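Local coordinates for putative O-acetylhomoserine (Thiol)-lyase (Campylobacter jejuni, PDB 4OC9) that probably uses pyridoxal phosphate to make homocysteine from O-acetylhomoserine and sulfide, at the interface of chains A and B. Numbering follows the deposited sequence. Chains: chain A/B, Putative O-acetylhomoserine (Thiol)-lyase.

The interface of chains A and B. Residues chain A 38, 42, 45-46; chain B 381-383, 385.
A:Phe45, at the end of helix 38-45, lays one face of its ring against B:Thr382, in the segment that follows the short 3-10 helix 379-381. This patch belongs to a two-fold symmetric interface between identical subunits, which is likely to be biological because trans-sulfuration enzymes typically assemble as tetramers of paired subunits.

Along A:Phe45, CB comes first, 4.1 Å from the backbone O of B:Ser381. With CG anti to the carbonyl carbon (chi1 -76°), the ring is carried toward the partner chain. CG and the edge carbon CD2 run beneath the B:Thr382 backbone, CD2 lying 3.3 Å from its carbonyl O. That oxygen sits over the same face as the threonine methyl but beyond the ring's rim. CE2 follows, 3.7 Å from the B:Thr382 carbonyl O and between it and the methyl CG2. On the opposite edge, CD1 is 3.4 Å from B:Thr382 CG2. The far end, CE1 and CZ, lies under this methyl too, though the spacing there is modelled too short to be taken literally. CG2 stands 3.3 Å from the ring centroid, probably also somewhat short, but its placement over the face, displaced toward the rim, makes a CH-pi contact. Its position anti to the backbone N of B:Thr382 points the methyl at the ring and leaves the hydroxyl OG1 for a weak hydrogen bond to B:Ser381 OG.

One turn earlier on the helix, the methyl of A:Ala42 packs against B:Ser381, CB to CB at 3.8 Å. The B:Ser381 carbonyl O lies alongside, 3.4 Å from A:Ala42 CA. At the other margin A:Asn46 turns its amide oxygen OD1 toward the hydroxyl OG of B:Ser385, stopping 3.5 Å from it.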
loop_
_atom_site.group_PDB
_atom_site.type_symbol
_atom_site.label_atom_id
_atom_site.label_comp_id
_atom_site.label_asym_id
_atom_site.label_seq_id
_atom_site.Cartn_x
_atom_site.Cartn_y
_atom_site.Cartn_z
ATOM N N LEU A 38 -8.158 18.868 -25.260
ATOM C CA LEU A 38 -9.549 18.382 -25.420
ATOM C C LEU A 38 -9.756 17.340 -26.522
ATOM O O LEU A 38 -10.537 16.401 -26.342
ATOM C CB LEU A 38 -10.545 19.532 -25.545
ATOM C CG LEU A 38 -12.004 19.063 -25.293
ATOM C CD1 LEU A 38 -11.990 18.970 -23.791
ATOM C CD2 LEU A 38 -13.151 19.991 -25.701
ATOM N N ALA A 42 -11.629 13.628 -25.875
ATOM C CA ALA A 42 -12.780 13.190 -26.674
ATOM C C ALA A 42 -12.419 11.985 -27.563
ATOM O O ALA A 42 -13.187 11.040 -27.690
ATOM C CB ALA A 42 -13.310 14.334 -27.530
ATOM N N PHE A 45 -12.588 8.911 -25.449
ATOM C CA PHE A 45 -13.957 8.541 -25.103
ATOM C C PHE A 45 -14.707 7.909 -26.279
ATOM O O PHE A 45 -15.720 7.279 -26.072
ATOM C CB PHE A 45 -14.748 9.738 -24.545
ATOM C CG PHE A 45 -14.406 10.088 -23.143
ATOM C CD1 PHE A 45 -13.338 10.894 -22.846
ATOM C CD2 PHE A 45 -15.179 9.599 -22.111
ATOM C CE1 PHE A 45 -13.037 11.193 -21.528
ATOM C CE2 PHE A 45 -14.898 9.903 -20.800
ATOM C CZ PHE A 45 -13.833 10.720 -20.504
ATOM N N ASN A 46 -14.212 8.098 -27.500
ATOM C CA ASN A 46 -14.825 7.557 -28.733
ATOM C C ASN A 46 -14.133 6.355 -29.300
ATOM O O ASN A 46 -14.437 5.918 -30.401
ATOM C CB ASN A 46 -14.723 8.587 -29.853
ATOM C CG ASN A 46 -15.477 9.845 -29.563
ATOM O OD1 ASN A 46 -16.408 9.854 -28.754
ATOM N ND2 ASN A 46 -15.104 10.920 -30.251
ATOM N N SER B 381 -18.640 16.018 -25.400
ATOM C CA SER B 381 -17.701 15.123 -26.098
ATOM C C SER B 381 -16.926 14.185 -25.163
ATOM O O SER B 381 -15.934 13.525 -25.566
ATOM C CB SER B 381 -16.654 15.993 -26.811
ATOM O OG SER B 381 -15.832 16.719 -25.885
ATOM N N THR B 382 -17.390 14.070 -23.929
ATOM C CA THR B 382 -16.665 13.285 -22.988
ATOM C C THR B 382 -17.522 12.470 -21.992
ATOM O O THR B 382 -17.938 11.351 -22.323
ATOM C CB THR B 382 -15.673 14.279 -22.285
ATOM O OG1 THR B 382 -14.818 14.928 -23.250
ATOM C CG2 THR B 382 -14.803 13.596 -21.335
ATOM N N THR B 383 -17.793 13.007 -20.800
ATOM C CA THR B 383 -18.573 12.296 -19.742
ATOM C C THR B 383 -20.001 11.929 -20.127
ATOM O O THR B 383 -20.564 10.956 -19.634
ATOM C CB THR B 383 -18.637 13.105 -18.423
ATOM O OG1 THR B 383 -19.313 14.360 -18.643
ATOM C CG2 THR B 383 -17.224 13.346 -17.854
ATOM N N SER B 385 -20.794 11.856 -23.460
ATOM C CA SER B 385 -20.548 11.590 -24.870
ATOM C C SER B 385 -21.493 10.490 -25.391
ATOM O O SER B 385 -21.890 10.503 -26.559
ATOM C CB SER B 385 -19.092 11.137 -25.059
ATOM O OG SER B 385 -18.813 10.822 -26.410
#